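Local coordinates for protein phosphoglycerate oxidoreductase (Rhizobium etli, PDB 4HY3) that probably binds NAD through a Rossmann-type domain and, as its family suggests, reduces 2-keto acids such as hydroxypyruvate or glyoxylate, at residues L264-M277 with D290-V303. Residues are numbered along the deposited sequence; the frame is centred on the assembly and turned at random.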
# COMPACT_ATOMS: atom_id res chain seq x y z
N LEU A 264 -8.79 -2.43 -25.26
CA LEU A 264 -8.60 -1.16 -25.97
C LEU A 264 -9.41 0.01 -25.36
O LEU A 264 -10.65 0.05 -25.45
CB LEU A 264 -8.97 -1.35 -27.44
CG LEU A 264 -8.75 -0.15 -28.34
CD1 LEU A 264 -7.27 0.20 -28.37
CD2 LEU A 264 -9.29 -0.46 -29.73
N LEU A 265 -8.70 0.97 -24.77
CA LEU A 265 -9.36 2.02 -24.00
C LEU A 265 -9.21 3.40 -24.60
O LEU A 265 -9.97 4.30 -24.26
CB LEU A 265 -8.86 2.02 -22.55
CG LEU A 265 -9.15 0.73 -21.79
CD1 LEU A 265 -8.33 0.59 -20.52
CD2 LEU A 265 -10.64 0.59 -21.53
N SER A 266 -8.24 3.59 -25.47
CA SER A 266 -8.04 4.91 -26.05
C SER A 266 -7.69 4.78 -27.51
O SER A 266 -6.80 3.99 -27.86
CB SER A 266 -6.89 5.60 -25.36
OG SER A 266 -5.70 4.83 -25.53
N ARG A 267 -8.37 5.53 -28.36
CA ARG A 267 -7.89 5.78 -29.71
C ARG A 267 -7.96 4.50 -30.54
O ARG A 267 -7.09 3.62 -30.43
CB ARG A 267 -6.45 6.33 -29.62
CG ARG A 267 -6.06 7.40 -30.62
CD ARG A 267 -6.78 8.73 -30.41
NE ARG A 267 -6.66 9.59 -31.60
CZ ARG A 267 -7.68 10.05 -32.30
NH1 ARG A 267 -8.92 9.77 -31.94
NH2 ARG A 267 -7.47 10.81 -33.37
N ALA A 268 -8.98 4.38 -31.39
CA ALA A 268 -9.11 3.18 -32.21
C ALA A 268 -8.15 3.21 -33.39
O ALA A 268 -7.79 2.16 -33.94
CB ALA A 268 -10.54 3.01 -32.71
N ASP A 269 -7.71 4.41 -33.76
CA ASP A 269 -6.89 4.55 -34.94
C ASP A 269 -5.48 3.91 -34.84
O ASP A 269 -4.74 3.88 -35.82
CB ASP A 269 -6.87 6.02 -35.43
CG ASP A 269 -6.23 7.00 -34.43
OD1 ASP A 269 -5.39 6.57 -33.61
OD2 ASP A 269 -6.55 8.21 -34.48
N VAL A 270 -5.14 3.36 -33.67
CA VAL A 270 -3.79 2.81 -33.43
C VAL A 270 -3.64 1.34 -33.83
O VAL A 270 -2.50 0.88 -34.02
CB VAL A 270 -3.32 2.99 -31.96
CG1 VAL A 270 -3.49 4.42 -31.51
CG2 VAL A 270 -4.06 2.05 -31.02
N VAL A 271 -4.77 0.63 -33.92
CA VAL A 271 -4.81 -0.82 -34.23
C VAL A 271 -5.45 -1.03 -35.57
O VAL A 271 -6.22 -0.16 -36.01
CB VAL A 271 -5.67 -1.66 -33.21
CG1 VAL A 271 -5.09 -1.60 -31.80
CG2 VAL A 271 -7.16 -1.29 -33.27
N ASP A 272 -5.18 -2.16 -36.21
CA ASP A 272 -5.97 -2.53 -37.37
C ASP A 272 -7.17 -3.33 -36.94
O ASP A 272 -7.03 -4.46 -36.47
CB ASP A 272 -5.18 -3.27 -38.45
CG ASP A 272 -6.00 -3.45 -39.71
OD1 ASP A 272 -5.76 -2.70 -40.68
OD2 ASP A 272 -6.93 -4.29 -39.71
N PHE A 273 -8.35 -2.76 -37.09
CA PHE A 273 -9.50 -3.39 -36.49
C PHE A 273 -9.73 -4.79 -37.02
O PHE A 273 -9.83 -5.74 -36.24
CB PHE A 273 -10.76 -2.52 -36.56
CG PHE A 273 -11.51 -2.49 -35.27
CD1 PHE A 273 -11.27 -1.49 -34.34
CD2 PHE A 273 -12.41 -3.51 -34.95
CE1 PHE A 273 -11.94 -1.49 -33.12
CE2 PHE A 273 -13.08 -3.51 -33.74
CZ PHE A 273 -12.84 -2.50 -32.83
N ASP A 274 -9.75 -4.92 -38.34
CA ASP A 274 -10.00 -6.21 -38.99
C ASP A 274 -8.84 -7.16 -38.70
O ASP A 274 -9.04 -8.37 -38.65
CB ASP A 274 -10.23 -6.07 -40.50
CG ASP A 274 -10.77 -4.69 -40.90
OD1 ASP A 274 -11.97 -4.59 -41.25
OD2 ASP A 274 -9.98 -3.72 -40.87
N ALA A 275 -7.63 -6.63 -38.51
CA ALA A 275 -6.53 -7.45 -38.01
C ALA A 275 -6.87 -7.99 -36.63
O ALA A 275 -6.67 -9.17 -36.38
CB ALA A 275 -5.22 -6.67 -37.98
N LEU A 276 -7.40 -7.12 -35.76
CA LEU A 276 -7.84 -7.53 -34.41
C LEU A 276 -9.00 -8.53 -34.41
O LEU A 276 -8.92 -9.58 -33.76
CB LEU A 276 -8.15 -6.31 -33.53
CG LEU A 276 -8.94 -6.57 -32.24
CD1 LEU A 276 -8.10 -7.09 -31.08
CD2 LEU A 276 -9.72 -5.33 -31.85
N MSE A 277 -10.07 -8.23 -35.13
CA MSE A 277 -11.19 -9.18 -35.26
C MSE A 277 -10.70 -10.54 -35.74
O MSE A 277 -11.07 -11.58 -35.17
CB MSE A 277 -12.23 -8.57 -36.19
CG MSE A 277 -12.80 -7.33 -35.53
SE MSE A 277 -14.47 -6.78 -36.43
CE MSE A 277 -15.57 -8.36 -36.01
N ASP A 290 -13.57 -0.12 -26.00
CA ASP A 290 -14.57 0.92 -25.79
C ASP A 290 -14.57 1.91 -26.94
O ASP A 290 -15.43 2.77 -27.02
CB ASP A 290 -14.34 1.69 -24.48
CG ASP A 290 -15.55 2.55 -24.09
OD1 ASP A 290 -16.67 2.01 -23.88
OD2 ASP A 290 -15.38 3.77 -24.02
N VAL A 291 -13.60 1.79 -27.82
CA VAL A 291 -13.52 2.71 -28.94
C VAL A 291 -13.50 1.92 -30.25
O VAL A 291 -13.13 0.75 -30.27
CB VAL A 291 -12.32 3.68 -28.76
CG1 VAL A 291 -11.01 2.92 -28.88
CG2 VAL A 291 -12.40 4.86 -29.72
N TYR A 292 -13.96 2.55 -31.32
CA TYR A 292 -14.18 1.84 -32.59
C TYR A 292 -13.77 2.72 -33.77
O TYR A 292 -13.73 3.94 -33.63
CB TYR A 292 -15.64 1.41 -32.71
CG TYR A 292 -15.95 0.38 -31.68
CD1 TYR A 292 -15.74 -0.96 -31.95
CD2 TYR A 292 -16.38 0.74 -30.42
CE1 TYR A 292 -15.99 -1.92 -30.98
CE2 TYR A 292 -16.62 -0.21 -29.45
CZ TYR A 292 -16.41 -1.53 -29.74
OH TYR A 292 -16.65 -2.47 -28.78
N PRO A 293 -13.45 2.10 -34.93
CA PRO A 293 -12.93 2.88 -36.05
C PRO A 293 -13.93 3.91 -36.55
O PRO A 293 -13.53 4.92 -37.14
CB PRO A 293 -12.68 1.83 -37.13
CG PRO A 293 -13.61 0.71 -36.80
CD PRO A 293 -13.74 0.70 -35.30
N GLU A 294 -15.22 3.67 -36.30
CA GLU A 294 -16.26 4.65 -36.62
C GLU A 294 -17.37 4.68 -35.54
O GLU A 294 -17.81 3.62 -35.05
CB GLU A 294 -16.83 4.37 -38.00
CG GLU A 294 -17.66 5.50 -38.57
CD GLU A 294 -18.57 5.03 -39.69
OE1 GLU A 294 -18.28 3.98 -40.31
OE2 GLU A 294 -19.58 5.72 -39.95
N GLU A 295 -17.80 5.88 -35.16
CA GLU A 295 -18.71 6.03 -34.02
C GLU A 295 -19.79 7.04 -34.27
O GLU A 295 -19.50 8.23 -34.33
CB GLU A 295 -17.96 6.42 -32.76
CG GLU A 295 -17.00 5.35 -32.28
CD GLU A 295 -15.99 5.90 -31.31
OE1 GLU A 295 -15.95 7.14 -31.15
OE2 GLU A 295 -15.25 5.09 -30.71
N PRO A 296 -21.05 6.57 -34.37
CA PRO A 296 -21.37 5.16 -34.07
C PRO A 296 -21.07 4.22 -35.23
O PRO A 296 -20.94 4.66 -36.37
CB PRO A 296 -22.87 5.20 -33.76
CG PRO A 296 -23.39 6.39 -34.52
CD PRO A 296 -22.24 7.34 -34.78
N LEU A 297 -20.94 2.93 -34.92
CA LEU A 297 -20.63 1.89 -35.89
C LEU A 297 -21.90 1.56 -36.68
O LEU A 297 -22.99 1.53 -36.10
CB LEU A 297 -20.16 0.66 -35.11
CG LEU A 297 -19.09 -0.29 -35.65
CD1 LEU A 297 -17.77 0.39 -36.00
CD2 LEU A 297 -18.85 -1.41 -34.65
N PRO A 298 -21.79 1.32 -38.01
CA PRO A 298 -23.02 0.95 -38.72
C PRO A 298 -23.65 -0.29 -38.09
O PRO A 298 -22.94 -1.10 -37.48
CB PRO A 298 -22.55 0.65 -40.16
CG PRO A 298 -21.07 0.77 -40.17
CD PRO A 298 -20.65 1.51 -38.93
N LEU A 299 -24.96 -0.42 -38.23
CA LEU A 299 -25.72 -1.51 -37.61
C LEU A 299 -25.31 -2.91 -38.13
O LEU A 299 -25.28 -3.88 -37.37
CB LEU A 299 -27.23 -1.29 -37.78
CG LEU A 299 -27.76 0.12 -37.45
CD1 LEU A 299 -28.46 0.77 -38.65
CD2 LEU A 299 -28.64 0.09 -36.20
N ASP A 300 -25.00 -3.00 -39.43
CA ASP A 300 -24.63 -4.27 -40.08
C ASP A 300 -23.23 -4.81 -39.69
O ASP A 300 -22.93 -5.99 -39.88
CB ASP A 300 -24.71 -4.12 -41.61
CG ASP A 300 -23.45 -3.49 -42.21
OD1 ASP A 300 -23.25 -2.27 -42.04
OD2 ASP A 300 -22.67 -4.23 -42.85
N HIS A 301 -22.39 -3.92 -39.16
CA HIS A 301 -21.00 -4.21 -38.84
C HIS A 301 -20.72 -5.56 -38.20
O HIS A 301 -21.42 -5.99 -37.28
CB HIS A 301 -20.48 -3.10 -37.94
CG HIS A 301 -18.98 -2.92 -38.00
ND1 HIS A 301 -18.12 -3.75 -37.38
CD2 HIS A 301 -18.21 -1.94 -38.63
CE1 HIS A 301 -16.86 -3.33 -37.60
NE2 HIS A 301 -16.91 -2.22 -38.37
N PRO A 302 -19.68 -6.25 -38.69
CA PRO A 302 -19.31 -7.55 -38.15
C PRO A 302 -19.12 -7.60 -36.64
O PRO A 302 -19.50 -8.59 -36.01
CB PRO A 302 -17.99 -7.87 -38.85
CG PRO A 302 -18.11 -7.19 -40.16
CD PRO A 302 -18.94 -5.95 -39.94
N VAL A 303 -18.54 -6.55 -36.05
CA VAL A 303 -18.10 -6.61 -34.64
C VAL A 303 -19.20 -7.06 -33.69
O VAL A 303 -18.94 -7.59 -32.62
CB VAL A 303 -17.54 -5.27 -34.13
CG1 VAL A 303 -16.91 -5.46 -32.76
CG2 VAL A 303 -16.48 -4.75 -35.09
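D290 opens the contact by giving its backbone N-H to the carbonyl oxygen of L264 (N to O 3.0 Å, 161° at the hydrogen), which carries the parallel pairing of strands 261-264 and 286-289 one residue beyond strand 286-289. The carboxylate of D290 turns to the backbone N of A316 and of R315. V291 follows with both methyls turned on the other segment: chi1 of 68° places CG1 between the backbone N and the carbonyl carbon, from where it meets L264 CG at 3.9 Å and reaches the backbone N of A268, with CG2 beside A268. The methyl of A268 in turn rests on the Y292 carbonyl. The Y292 backbone N bonds E295 OE2, while its ring meets F273 rim to rim, planes 38° apart; the Y292 ring also meets the ring of F156 of a second subunit. P293 lays its CD over one face of the F273 ring, 3.8 Å from the centroid, a CH-pi contact; L276 CD2 sits on the opposite face. Without the ring, as with an alanine at F273, P293 would probably lose the face its CD lies on and a gap would open beside Y292 and V303. After the turn 298-301, H301 ND1 accepts the backbone N-H of V303 in its ring plane (3.1 Å), and the selenium of M277, a selenomethionine, faces the ring's edge. The bend at the end of the M277 chain brings CE over the start of the 3-10 segment, against P302 CB (3.8 Å) and the V303 backbone. The V303 side chain packs on both M277 and the F273 ring, crossing each at about a right angle. One backbone bond thus fixes the strand end, while apolar and aromatic contacts join the connection to helix 273-281 of this Rossmann-type domain.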